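Endoglucanase (Clostridium thermocellum, PDB 2C4X) probably hydrolyses cellulose as a multidomain cellulosomal enzyme, of which this C-terminal piece holds the PKD domain and the xyloglucan- and beta-glucan-binding module CBM44. Local coordinates at residues A[185-190]-A[196-201]; A[231-236]-A[245-250]. The protein carries 1 engineered substitution. All coordinates share one frame; numbering follows the deposited sequence.

Contact 1: residues A[185-190]-A[196-201]; sequences IMPHTP and LWNSTW
A beta hairpin at the edge of one sheet of the CBM44 beta-sandwich brings Ile-185 opposite Asn-198 as an antiparallel hydrogen-bonded pair, where strand 178-187 meets the outermost strand 198-203. Ile-185 N gives a 2.8 Å bond to Asn-198 O, and Asn-198 N returns one of 3.1 Å to Ile-185 O. Ile-185 O takes a second bond, 3.2 Å from Asn-198 ND2, and the two donors come from opposite faces of its carbonyl plane. The Asn-198 amide reaches it because CG stands beside its own backbone N (chi1 -52°), which swings ND2 to the Ile-185 carbonyl; Ile-185 O lies close to the amide plane. Pro-187 CD packs 3.6 Å from Asn-198 ND2, and CG2 of Ile-185 rests on Asn-198 CB. Towards the turn, Leu-196 N makes a nearly straight 2.8 Å bond to Pro-187 O, and Met-186 CA sends a C-H contact to Leu-196 O at 3.2 Å. On the other face of the sheet, SE of the selenomethionine Met-186 lies 3.8 Å from Trp-197 CE3, near the indole plane: a Met-aromatic contact at the ring edge. Tyr-184 stacks with the same indole. Two N-H groups thus grip one carbonyl, and this double hold, shared between backbone and side chain, ties the Asn-198 amide to the strand pairing.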
loop_
_atom_site.group_PDB
_atom_site.type_symbol
_atom_site.label_atom_id
_atom_site.label_comp_id
_atom_site.label_asym_id
_atom_site.label_seq_id
_atom_site.Cartn_x
_atom_site.Cartn_y
_atom_site.Cartn_z
ATOM N N ILE A 185 11.524 6.878 10.927
ATOM C CA ILE A 185 12.111 8.043 10.284
ATOM C C ILE A 185 12.663 8.956 11.369
ATOM O O ILE A 185 11.985 9.269 12.364
ATOM C CB ILE A 185 11.143 8.774 9.325
ATOM C CG1 ILE A 185 11.923 9.824 8.512
ATOM C CG2 ILE A 185 9.961 9.395 10.088
ATOM C CD1 ILE A 185 11.307 10.196 7.215
HETATM N N MSE A 186 13.915 9.350 11.184
HETATM C CA MSE A 186 14.657 10.068 12.187
HETATM C C MSE A 186 15.230 11.365 11.607
HETATM O O MSE A 186 16.354 11.371 11.097
HETATM C CB MSE A 186 15.766 9.160 12.741
HETATM C CG MSE A 186 16.594 9.778 13.846
HETATM SE SE MSE A 186 17.798 8.494 14.727
HETATM C CE MSE A 186 18.632 7.774 13.142
ATOM N N PRO A 187 14.439 12.459 11.640
ATOM C CA PRO A 187 14.995 13.783 11.349
ATOM C C PRO A 187 15.992 14.204 12.424
ATOM O O PRO A 187 15.838 13.852 13.602
ATOM C CB PRO A 187 13.773 14.709 11.377
ATOM C CG PRO A 187 12.587 13.809 11.323
ATOM C CD PRO A 187 12.995 12.523 11.929
ATOM N N HIS A 188 17.019 14.936 12.011
ATOM C CA HIS A 188 18.053 15.407 12.919
ATOM C C HIS A 188 18.635 16.680 12.327
ATOM O O HIS A 188 18.563 16.882 11.106
ATOM C CB HIS A 188 19.153 14.338 13.096
ATOM C CG HIS A 188 19.783 13.894 11.803
ATOM N ND1 HIS A 188 20.931 14.466 11.301
ATOM C CD2 HIS A 188 19.413 12.949 10.905
ATOM C CE1 HIS A 188 21.240 13.897 10.148
ATOM N NE2 HIS A 188 20.331 12.977 9.882
ATOM N N THR A 189 19.181 17.547 13.181
ATOM C CA THR A 189 19.985 18.659 12.717
ATOM C C THR A 189 21.239 18.091 12.021
ATOM O O THR A 189 21.699 16.992 12.365
ATOM C CB THR A 189 20.418 19.588 13.884
ATOM O OG1 THR A 189 21.057 18.803 14.902
ATOM C CG2 THR A 189 19.220 20.333 14.482
ATOM N N PRO A 190 21.791 18.828 11.037
ATOM C CA PRO A 190 23.004 18.368 10.346
ATOM C C PRO A 190 24.126 17.883 11.268
ATOM O O PRO A 190 24.794 16.918 10.929
ATOM C CB PRO A 190 23.447 19.604 9.562
ATOM C CG PRO A 190 22.163 20.311 9.262
ATOM C CD PRO A 190 21.301 20.105 10.481
ATOM N N LEU A 196 15.026 13.548 16.299
ATOM C CA LEU A 196 13.624 13.189 16.537
ATOM C C LEU A 196 13.387 11.756 16.123
ATOM O O LEU A 196 13.760 11.354 15.032
ATOM C CB LEU A 196 12.670 14.109 15.762
ATOM C CG LEU A 196 12.867 15.623 15.904
ATOM C CD1 LEU A 196 11.859 16.374 15.012
ATOM C CD2 LEU A 196 12.729 16.076 17.351
ATOM N N TRP A 197 12.738 10.992 16.984
ATOM C CA TRP A 197 12.484 9.591 16.696
ATOM C C TRP A 197 11.004 9.353 16.411
ATOM O O TRP A 197 10.145 9.631 17.253
ATOM C CB TRP A 197 12.974 8.723 17.850
ATOM C CG TRP A 197 12.773 7.253 17.612
ATOM C CD1 TRP A 197 11.800 6.469 18.142
ATOM C CD2 TRP A 197 13.565 6.404 16.773
ATOM N NE1 TRP A 197 11.936 5.178 17.702
ATOM C CE2 TRP A 197 13.010 5.109 16.851
ATOM C CE3 TRP A 197 14.689 6.614 15.962
ATOM C CZ2 TRP A 197 13.538 4.025 16.152
ATOM C CZ3 TRP A 197 15.215 5.540 15.263
ATOM C CH2 TRP A 197 14.642 4.256 15.367
ATOM N N ASN A 198 10.722 8.879 15.200
ATOM C CA ASN A 198 9.375 8.457 14.810
ATOM C C ASN A 198 9.438 7.025 14.323
ATOM O O ASN A 198 10.263 6.703 13.462
ATOM C CB ASN A 198 8.831 9.360 13.703
ATOM C CG ASN A 198 8.937 10.827 14.058
ATOM O OD1 ASN A 198 8.080 11.363 14.751
ATOM N ND2 ASN A 198 10.009 11.476 13.612
ATOM N N SER A 199 8.583 6.159 14.862
ATOM C CA SER A 199 8.615 4.755 14.463
ATOM C C SER A 199 7.268 4.075 14.632
ATOM O O SER A 199 6.396 4.565 15.348
ATOM C CB SER A 199 9.681 3.987 15.255
ATOM O OG SER A 199 9.229 3.702 16.566
ATOM N N THR A 200 7.106 2.936 13.977
ATOM C CA THR A 200 5.926 2.115 14.195
ATOM C C THR A 200 6.371 0.780 14.787
ATOM O O THR A 200 6.751 -0.150 14.076
ATOM C CB THR A 200 5.095 1.970 12.914
ATOM O OG1 THR A 200 4.750 3.282 12.448
ATOM C CG2 THR A 200 3.800 1.180 13.181
ATOM N N TRP A 201 6.332 0.720 16.113
ATOM C CA TRP A 201 6.824 -0.422 16.860
ATOM C C TRP A 201 5.859 -1.606 16.737
ATOM O O TRP A 201 4.662 -1.475 17.016
ATOM C CB TRP A 201 7.025 -0.027 18.325
ATOM C CG TRP A 201 7.747 -1.045 19.138
ATOM C CD1 TRP A 201 9.101 -1.159 19.300
ATOM C CD2 TRP A 201 7.156 -2.102 19.909
ATOM N NE1 TRP A 201 9.389 -2.217 20.134
ATOM C CE2 TRP A 201 8.217 -2.820 20.513
ATOM C CE3 TRP A 201 5.836 -2.507 20.154
ATOM C CZ2 TRP A 201 7.999 -3.923 21.344
ATOM C CZ3 TRP A 201 5.618 -3.610 20.978
ATOM C CH2 TRP A 201 6.697 -4.303 21.564
#

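Contact 2: residues A[231-236]-A[245-250]; sequences MGIQVQ and IYVDAI. With CA (calcium ion), chain C; EDO (1,2-ethanediol), chain F.
Between the two sheets of the CBM44 beta-sandwich, Ile-233 of strand 229-238 meets Val-247 of strand 241-251. Segments 231-236 and 245-250 run nearly antiparallel (156°), their axes 10.4 Å apart at the closest, so side chains alone span the gap and no hydrogen bond crosses it. At the middle the two residues come tip to tip: Ile-233 CD1 plugs the fork of Val-247, 3.6 Å from CG2 and 3.7 Å from CG1. Ile-233 presents that methyl through CG1, which stands anti to its carbonyl carbon (chi1 -59°) while chi2 extends the chain. The flanking pairs overlap side by side rather than end to end. CD1 of Ile-245 lies alongside the Val-235 branch, 3.7 Å from CG2, and at the far end the selenomethionine Met-231, bent at its last torsion, lays CE 4.2 Å from Ile-250 CG2. Trp-140 fills in beside Ile-233, Val-235 and Ile-245, while Met-166 and Phe-168 pack on Met-231. Next to Val-247 the side chain of Asp-248 points away from the apolar layer to a calcium ion, chelating it through OD1 at 2.6 Å and OD2 at 2.5 Å, beside ligands that include Asp-99 and Glu-106. Facing across the sandwich through methyl groups alone, the strands cohere by dispersion and exclusion of water, while the neighbouring carboxylate lies outside this layer, where the bound calcium probably offsets its charge.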
loop_
_atom_site.group_PDB
_atom_site.type_symbol
_atom_site.label_atom_id
_atom_site.label_comp_id
_atom_site.label_asym_id
_atom_site.label_seq_id
_atom_site.Cartn_x
_atom_site.Cartn_y
_atom_site.Cartn_z
HETATM N N MSE A 231 15.754 7.354 7.202
HETATM C CA MSE A 231 14.614 6.444 7.181
HETATM C C MSE A 231 15.125 5.004 7.168
HETATM O O MSE A 231 16.127 4.701 6.526
HETATM C CB MSE A 231 13.753 6.721 5.948
HETATM C CG MSE A 231 12.484 5.881 5.810
HETATM SE SE MSE A 231 11.526 6.271 4.102
HETATM C CE MSE A 231 12.653 5.288 2.903
ATOM N N GLY A 232 14.456 4.110 7.877
ATOM C CA GLY A 232 14.853 2.713 7.795
ATOM C C GLY A 232 13.962 1.746 8.533
ATOM O O GLY A 232 12.839 2.069 8.906
ATOM N N ILE A 233 14.473 0.536 8.710
ATOM C CA ILE A 233 13.830 -0.458 9.535
ATOM C C ILE A 233 14.840 -0.920 10.576
ATOM O O ILE A 233 15.997 -1.216 10.248
ATOM C CB ILE A 233 13.295 -1.646 8.697
ATOM C CG1 ILE A 233 12.294 -1.143 7.653
ATOM C CG2 ILE A 233 12.645 -2.700 9.606
ATOM C CD1 ILE A 233 12.156 -2.054 6.476
ATOM N N GLN A 234 14.396 -0.945 11.827
ATOM C CA GLN A 234 15.210 -1.422 12.933
ATOM C C GLN A 234 14.635 -2.732 13.474
ATOM O O GLN A 234 13.417 -2.873 13.630
ATOM C CB GLN A 234 15.269 -0.380 14.048
ATOM C CG GLN A 234 16.272 -0.705 15.140
ATOM C CD GLN A 234 16.299 0.323 16.252
ATOM O OE1 GLN A 234 15.399 0.376 17.084
ATOM N NE2 GLN A 234 17.356 1.129 16.285
ATOM N N VAL A 235 15.526 -3.679 13.758
ATOM C CA VAL A 235 15.162 -4.927 14.429
ATOM C C VAL A 235 15.886 -5.026 15.773
ATOM O O VAL A 235 17.077 -4.743 15.858
ATOM C CB VAL A 235 15.494 -6.161 13.550
ATOM C CG1 VAL A 235 15.233 -7.433 14.298
ATOM C CG2 VAL A 235 14.643 -6.155 12.320
ATOM N N GLN A 236 15.153 -5.404 16.820
ATOM C CA GLN A 236 15.757 -5.703 18.114
ATOM C C GLN A 236 15.961 -7.210 18.221
ATOM O O GLN A 236 15.012 -7.985 18.095
ATOM C CB GLN A 236 14.893 -5.184 19.275
ATOM C CG GLN A 236 15.537 -5.331 20.659
ATOM C CD GLN A 236 14.529 -5.324 21.805
ATOM O OE1 GLN A 236 13.462 -4.713 21.715
ATOM N NE2 GLN A 236 14.872 -6.002 22.894
ATOM N N ILE A 245 15.148 -10.990 6.373
ATOM C CA ILE A 245 13.969 -10.153 6.192
ATOM C C ILE A 245 13.966 -9.629 4.763
ATOM O O ILE A 245 15.018 -9.329 4.207
ATOM C CB ILE A 245 13.960 -9.005 7.234
ATOM C CG1 ILE A 245 13.560 -9.558 8.608
ATOM C CG2 ILE A 245 13.034 -7.863 6.811
ATOM C CD1 ILE A 245 14.069 -8.748 9.765
ATOM N N TYR A 246 12.780 -9.558 4.161
ATOM C CA TYR A 246 12.629 -8.974 2.837
ATOM C C TYR A 246 11.865 -7.661 2.936
ATOM O O TYR A 246 10.929 -7.532 3.731
ATOM C CB TYR A 246 11.931 -9.947 1.884
ATOM C CG TYR A 246 12.698 -11.231 1.661
ATOM C CD1 TYR A 246 12.589 -12.293 2.557
ATOM C CD2 TYR A 246 13.541 -11.380 0.563
ATOM C CE1 TYR A 246 13.299 -13.476 2.362
ATOM C CE2 TYR A 246 14.252 -12.559 0.359
ATOM C CZ TYR A 246 14.123 -13.605 1.262
ATOM O OH TYR A 246 14.814 -14.781 1.069
ATOM N N VAL A 247 12.290 -6.690 2.138
ATOM C CA VAL A 247 11.730 -5.338 2.157
ATOM C C VAL A 247 11.511 -4.879 0.725
ATOM O O VAL A 247 12.403 -5.002 -0.113
ATOM C CB VAL A 247 12.673 -4.322 2.864
ATOM C CG1 VAL A 247 12.046 -2.930 2.885
ATOM C CG2 VAL A 247 13.018 -4.785 4.287
ATOM N N ASP A 248 10.327 -4.346 0.446
ATOM C CA ASP A 248 10.002 -3.912 -0.911
ATOM C C ASP A 248 8.882 -2.908 -0.889
ATOM O O ASP A 248 8.127 -2.839 0.083
ATOM C CB ASP A 248 9.595 -5.104 -1.796
ATOM C CG ASP A 248 9.565 -4.754 -3.280
ATOM O OD1 ASP A 248 10.224 -3.769 -3.683
ATOM O OD2 ASP A 248 8.883 -5.460 -4.061
ATOM N N ALA A 249 8.794 -2.135 -1.969
ATOM C CA ALA A 249 7.639 -1.290 -2.264
ATOM C C ALA A 249 7.332 -0.294 -1.146
ATOM O O ALA A 249 6.171 -0.131 -0.741
ATOM C CB ALA A 249 6.410 -2.147 -2.608
ATOM N N ILE A 250 8.380 0.361 -0.647
ATOM C CA ILE A 250 8.212 1.496 0.267
ATOM C C ILE A 250 7.657 2.660 -0.550
ATOM O O ILE A 250 8.218 3.032 -1.589
ATOM C CB ILE A 250 9.524 1.894 0.974
ATOM C CG1 ILE A 250 10.140 0.678 1.678
ATOM C CG2 ILE A 250 9.269 3.016 1.979
ATOM C CD1 ILE A 250 11.574 0.895 2.149
HETATM CA CA CA C . 9.645 -4.272 -6.140
HETATM C C1 EDO F . 19.873 3.602 14.838
HETATM O O1 EDO F . 19.872 3.936 13.447
HETATM C C2 EDO F . 18.884 4.489 15.581
HETATM O O2 EDO F . 18.605 3.913 16.864
#

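Both contacts belong to the carbohydrate-binding module and share one sheet, in which strands 178-187 and 229-238 are neighbours. Contact 1 works within that sheet, joining its edge strand by backbone and amide hydrogen bonds; it is partly buried, with Ile-185 and Pro-187 inside and Trp-197 at the surface. Contact 2 works between sheets, and all six of its touching residues are buried and apolar. Their centres lie about 15 Å apart, yet they meet where Trp-197 CZ2 packs 4.2 Å from Gln-234 OE1, on the side of strand 229-238 that faces away from the core. There a 1,2-ethanediol, probably from crystallisation, lies near both residues. Calcium borders contact 2 alone; contact 1 is remote from the metal sites.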